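Local coordinates for putative uncharacterized protein (Bacillus anthracis, PDB 3LNO) that is of unknown function but probably takes part in iron-sulfur cluster assembly or delivery, at residues L32-D37 and I48-T53; N16-V20 and D66-L71. Numbering follows the deposited sequence.

The two contacts form adjoining layers of one small alpha-beta domain. Interaction 1 pairs the strands of the hairpin 35-40/46-50, while interaction 2 packs the turn after helix 3-16 against helix 60-74, which covers one face of the sheet. Their centres lie about 13 Å apart, and the apolar face of the hairpin bridges them: Ile48 CD1 meets Leu71 CD1 at 3.7 Å, Met50 SE lies 4.1 Å from Val67 CG2, and Leu17 CD1 touches both Val35 CG1 (4.1 Å) and Ile48 CG2 (4.2 Å). Leu17, Val67 and Leu71 of interaction 2 thus rest on the hairpin residues of interaction 1.

Interaction 1 of 2, residues L32-D37 and I48-T53; sequences LGLVYD and ITMTMT
Two antiparallel segments, their short strands 35-37 and 48-50 crossing at 130° with axes 4.6 Å apart, meet over 504 Å². The first leaves helix 29-32 through a Schellman motif at Gly33, whose phi is positive (85°). Ile48 starts the second segment: its CG2 lies 4.2 Å from Val35 CG1, and its CA makes a CA-H...O contact with Asp37 O (3.5 Å). Thr49 forms the antiparallel hydrogen-bonded pair with Asp37 (CA-CA 5.0 Å), one residue out of register with the Val35-Met50 pair. Its N donates to Asp37 O (2.9 Å), and its O accepts both Tyr36 N (2.8 Å) and Asp37 N (3.2 Å). Two residues opposite one make a classic beta bulge in this hairpin, with Tyr36 at helical phi/psi (-89/-31). On the face of Thr49 and Asp37, a water joins Thr49 OG1 (2.7 Å) to Asp37 OD2 (3.2 Å). Met50 (selenomethionine) is the non-hydrogen-bonded partner of Val35 (CA-CA 4.4 Å); chi1 p carries its CE to 4.1 Å from Leu34 CB. Next, Thr51 N donates a hydrogen bond to Leu34 O (3.0 Å), and Thr51 CG2 sits 3.4 Å from Tyr36 OH, which hydrogen-bonds Pro89 O. Beyond Met52, also selenomethionine, whose CB points away, Thr53 receives Leu34 CD2 on its CG2 at 4.2 Å.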
loop_
_atom_site.group_PDB
_atom_site.type_symbol
_atom_site.label_atom_id
_atom_site.label_comp_id
_atom_site.label_asym_id
_atom_site.label_seq_id
_atom_site.Cartn_x
_atom_site.Cartn_y
_atom_site.Cartn_z
ATOM N N LEU A 32 2.812 -8.048 -0.195
ATOM C CA LEU A 32 3.354 -8.305 1.133
ATOM C C LEU A 32 2.305 -8.307 2.245
ATOM O O LEU A 32 2.554 -8.835 3.319
ATOM C CB LEU A 32 4.438 -7.301 1.503
ATOM C CG LEU A 32 5.836 -7.627 0.987
ATOM C CD1 LEU A 32 6.803 -6.550 1.458
ATOM C CD2 LEU A 32 6.293 -9.014 1.445
ATOM N N GLY A 33 1.153 -7.706 1.997
ATOM C CA GLY A 33 0.155 -7.564 3.044
ATOM C C GLY A 33 0.388 -6.344 3.920
ATOM O O GLY A 33 -0.116 -6.292 5.053
ATOM N N LEU A 34 1.167 -5.374 3.435
ATOM C CA LEU A 34 1.447 -4.178 4.248
ATOM C C LEU A 34 0.342 -3.143 4.243
ATOM O O LEU A 34 0.297 -2.308 5.143
ATOM C CB LEU A 34 2.744 -3.473 3.834
ATOM C CG LEU A 34 4.025 -4.301 3.936
ATOM C CD1 LEU A 34 5.171 -3.453 3.468
ATOM C CD2 LEU A 34 4.227 -4.771 5.392
ATOM N N VAL A 35 -0.524 -3.178 3.232
ATOM C CA VAL A 35 -1.583 -2.187 3.106
ATOM C C VAL A 35 -2.862 -2.657 3.812
ATOM O O VAL A 35 -3.513 -3.635 3.385
ATOM C CB VAL A 35 -1.887 -1.842 1.644
ATOM C CG1 VAL A 35 -2.841 -0.663 1.580
ATOM C CG2 VAL A 35 -0.602 -1.504 0.879
ATOM N N TYR A 36 -3.208 -1.957 4.896
ATOM C CA TYR A 36 -4.368 -2.308 5.740
ATOM C C TYR A 36 -5.680 -1.661 5.307
ATOM O O TYR A 36 -6.749 -2.212 5.496
ATOM C CB TYR A 36 -4.099 -1.899 7.195
ATOM C CG TYR A 36 -3.088 -2.749 7.892
ATOM C CD1 TYR A 36 -2.571 -3.876 7.271
ATOM C CD2 TYR A 36 -2.641 -2.425 9.182
ATOM C CE1 TYR A 36 -1.636 -4.684 7.903
ATOM C CE2 TYR A 36 -1.720 -3.222 9.831
ATOM C CZ TYR A 36 -1.238 -4.364 9.175
ATOM O OH TYR A 36 -0.358 -5.182 9.785
ATOM N N ASP A 37 -5.621 -0.469 4.735
ATOM C CA ASP A 37 -6.885 0.197 4.402
ATOM C C ASP A 37 -6.636 1.263 3.372
ATOM O O ASP A 37 -5.647 1.981 3.464
ATOM C CB ASP A 37 -7.486 0.844 5.662
ATOM C CG ASP A 37 -8.908 1.337 5.447
ATOM O OD1 ASP A 37 -9.643 0.793 4.585
ATOM O OD2 ASP A 37 -9.304 2.266 6.171
ATOM N N ILE A 48 -4.281 6.238 2.881
ATOM C CA ILE A 48 -3.719 4.891 2.832
ATOM C C ILE A 48 -3.143 4.564 4.211
ATOM O O ILE A 48 -2.244 5.243 4.677
ATOM C CB ILE A 48 -2.587 4.797 1.779
ATOM C CG1 ILE A 48 -3.153 4.967 0.363
ATOM C CG2 ILE A 48 -1.908 3.416 1.832
ATOM C CD1 ILE A 48 -3.208 6.328 -0.052
ATOM N N THR A 49 -3.636 3.511 4.839
ATOM C CA THR A 49 -3.135 3.070 6.148
ATOM C C THR A 49 -2.313 1.806 5.932
ATOM O O THR A 49 -2.798 0.805 5.384
ATOM C CB THR A 49 -4.345 2.715 7.071
ATOM O OG1 THR A 49 -5.218 3.845 7.145
ATOM C CG2 THR A 49 -3.908 2.318 8.486
HETATM N N MSE A 50 -1.063 1.841 6.353
HETATM C CA MSE A 50 -0.198 0.709 6.118
HETATM C C MSE A 50 0.770 0.531 7.273
HETATM O O MSE A 50 0.868 1.385 8.170
HETATM C CB MSE A 50 0.568 0.911 4.810
HETATM C CG MSE A 50 1.579 2.050 4.868
HETATM SE SE MSE A 50 2.454 2.267 3.111
HETATM C CE MSE A 50 3.325 0.516 2.917
ATOM N N THR A 51 1.465 -0.597 7.267
ATOM C CA THR A 51 2.524 -0.828 8.245
ATOM C C THR A 51 3.824 -1.172 7.514
ATOM O O THR A 51 3.875 -1.088 6.292
ATOM C CB THR A 51 2.129 -1.916 9.231
ATOM O OG1 THR A 51 3.054 -1.900 10.320
ATOM C CG2 THR A 51 2.152 -3.295 8.562
HETATM N N MSE A 52 4.885 -1.504 8.244
HETATM C CA MSE A 52 6.138 -1.949 7.624
HETATM C C MSE A 52 6.425 -3.358 8.105
HETATM O O MSE A 52 5.741 -3.857 9.003
HETATM C CB MSE A 52 7.284 -1.042 8.032
HETATM C CG MSE A 52 7.060 0.405 7.633
HETATM SE SE MSE A 52 7.300 0.546 5.713
HETATM C CE MSE A 52 5.936 1.918 5.406
ATOM N N THR A 53 7.430 -4.010 7.537
ATOM C CA THR A 53 7.739 -5.366 7.986
ATOM C C THR A 53 8.245 -5.442 9.435
ATOM O O THR A 53 8.135 -6.481 10.073
ATOM C CB THR A 53 8.722 -6.071 7.051
ATOM O OG1 THR A 53 9.922 -5.292 6.936
ATOM C CG2 THR A 53 8.105 -6.228 5.692
HETATM O O HOH W 1 -7.025 4.366 5.244
#

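Interaction 2 of 2, residues N16-V20 and D66-L71; sequences NLEAV and DVKKVL
A single turn of 3-10 helix, residues 17-19, lies against one side of the alpha-helical segment 66-71, burying 337 Å² without a hydrogen bond between them. The turn is held internally by Ala19 N to Asn16 O and Val20 N to Leu17 O, both 3.1 Å; Val20 then opens to extended angles (-103/116). The nearest CA pairs are Asn16-Leu71 (6.8 Å), Ala19-Val70 (7.0 Å) and Val20-Asp66 (6.3 Å), so the two segments run roughly in opposite senses. Val20, chi1 t, is the main bump of the turn: its CG2 enters the hollow between Asp66, Val67 and Val70, 4.0 Å from Asp66 O, 4.0 Å from Val67 CA and 3.9 Å from Val70 CG2. In return Val70 presses its CG1 to 3.4 Å from Asn16 O and 4.2 Å from Ala19 CB. Leu17 CB points sideways, but the mt rotamer carries CD2 between Val67 CG1 (4.0 Å) and Leu71 CD2 (3.8 Å); Leu71 CD2 also meets Asn16 CB (4.0 Å). This largely apolar packing fits the link between helix 3-16 and strand 21-22 against helix 60-74. Around it, Ile29 of helix 29-32 touches Val20 and Val67, while Val67 and Leu71 reach onto strands 46-50 and 81-85.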
loop_
_atom_site.group_PDB
_atom_site.type_symbol
_atom_site.label_atom_id
_atom_site.label_comp_id
_atom_site.label_asym_id
_atom_site.label_seq_id
_atom_site.Cartn_x
_atom_site.Cartn_y
_atom_site.Cartn_z
ATOM N N ASN A 16 -3.113 0.100 -7.918
ATOM C CA ASN A 16 -1.925 0.824 -8.366
ATOM C C ASN A 16 -0.759 0.746 -7.370
ATOM O O ASN A 16 0.393 0.981 -7.730
ATOM C CB ASN A 16 -2.277 2.268 -8.714
ATOM C CG ASN A 16 -2.800 2.387 -10.122
ATOM O OD1 ASN A 16 -2.025 2.569 -11.065
ATOM N ND2 ASN A 16 -4.122 2.252 -10.283
ATOM N N LEU A 17 -1.063 0.405 -6.116
ATOM C CA LEU A 17 -0.030 0.250 -5.092
ATOM C C LEU A 17 0.839 -0.992 -5.359
ATOM O O LEU A 17 1.881 -1.190 -4.724
ATOM C CB LEU A 17 -0.674 0.192 -3.707
ATOM C CG LEU A 17 -1.291 1.515 -3.217
ATOM C CD1 LEU A 17 -1.921 1.302 -1.841
ATOM C CD2 LEU A 17 -0.190 2.614 -3.133
ATOM N N GLU A 18 0.445 -1.813 -6.323
ATOM C CA GLU A 18 1.327 -2.918 -6.734
ATOM C C GLU A 18 2.595 -2.435 -7.397
ATOM O O GLU A 18 3.517 -3.224 -7.602
ATOM C CB GLU A 18 0.640 -3.876 -7.697
ATOM C CG GLU A 18 -0.438 -4.671 -7.031
ATOM C CD GLU A 18 -1.127 -5.602 -7.984
ATOM O OE1 GLU A 18 -1.589 -5.145 -9.058
ATOM O OE2 GLU A 18 -1.201 -6.799 -7.646
ATOM N N ALA A 19 2.649 -1.159 -7.762
ATOM C CA ALA A 19 3.863 -0.614 -8.369
ATOM C C ALA A 19 4.815 -0.074 -7.324
ATOM O O ALA A 19 5.838 0.504 -7.676
ATOM C CB ALA A 19 3.519 0.477 -9.375
ATOM N N VAL A 20 4.470 -0.210 -6.043
ATOM C CA VAL A 20 5.364 0.242 -4.951
ATOM C C VAL A 20 6.052 -0.983 -4.344
ATOM O O VAL A 20 5.392 -1.862 -3.780
ATOM C CB VAL A 20 4.569 0.963 -3.824
ATOM C CG1 VAL A 20 5.487 1.324 -2.665
ATOM C CG2 VAL A 20 3.791 2.202 -4.362
ATOM N N ASP A 66 7.280 6.893 -2.170
ATOM C CA ASP A 66 6.952 6.095 -3.350
ATOM C C ASP A 66 5.428 5.919 -3.521
ATOM O O ASP A 66 4.898 6.001 -4.633
ATOM C CB ASP A 66 7.639 4.746 -3.269
ATOM C CG ASP A 66 8.636 4.546 -4.376
ATOM O OD1 ASP A 66 9.625 5.317 -4.431
ATOM O OD2 ASP A 66 8.423 3.620 -5.198
ATOM N N VAL A 67 4.719 5.722 -2.414
ATOM C CA VAL A 67 3.263 5.697 -2.453
ATOM C C VAL A 67 2.710 6.998 -3.049
ATOM O O VAL A 67 1.891 6.973 -3.968
ATOM C CB VAL A 67 2.637 5.432 -1.041
ATOM C CG1 VAL A 67 1.164 5.709 -1.057
ATOM C CG2 VAL A 67 2.845 3.982 -0.607
ATOM N N LYS A 68 3.183 8.146 -2.564
ATOM C CA LYS A 68 2.671 9.417 -3.087
ATOM C C LYS A 68 3.010 9.630 -4.554
ATOM O O LYS A 68 2.171 10.032 -5.342
ATOM C CB LYS A 68 3.150 10.593 -2.242
ATOM C CG LYS A 68 2.688 10.480 -0.793
ATOM C CD LYS A 68 3.031 11.736 -0.011
ATOM C CE LYS A 68 2.179 11.854 1.255
ATOM N NZ LYS A 68 2.360 13.206 1.841
ATOM N N LYS A 69 4.236 9.342 -4.932
ATOM C CA LYS A 69 4.609 9.468 -6.332
ATOM C C LYS A 69 3.786 8.529 -7.208
ATOM O O LYS A 69 3.274 8.926 -8.275
ATOM C CB LYS A 69 6.094 9.162 -6.503
ATOM C CG LYS A 69 6.564 9.233 -7.952
ATOM C CD LYS A 69 8.092 9.389 -8.069
ATOM C CE LYS A 69 8.838 8.073 -7.816
ATOM N NZ LYS A 69 10.299 8.175 -8.162
ATOM N N VAL A 70 3.651 7.275 -6.787
ATOM C CA VAL A 70 2.998 6.311 -7.670
ATOM C C VAL A 70 1.535 6.710 -7.856
ATOM O O VAL A 70 1.026 6.763 -8.974
ATOM C CB VAL A 70 3.123 4.867 -7.147
ATOM C CG1 VAL A 70 1.960 3.990 -7.685
ATOM C CG2 VAL A 70 4.488 4.288 -7.534
ATOM N N LEU A 71 0.857 7.021 -6.759
ATOM C CA LEU A 71 -0.566 7.317 -6.883
ATOM C C LEU A 71 -0.792 8.637 -7.626
ATOM O O LEU A 71 -1.653 8.706 -8.502
ATOM C CB LEU A 71 -1.258 7.300 -5.524
ATOM C CG LEU A 71 -1.253 5.954 -4.818
ATOM C CD1 LEU A 71 -2.019 6.057 -3.518
ATOM C CD2 LEU A 71 -1.879 4.843 -5.720
#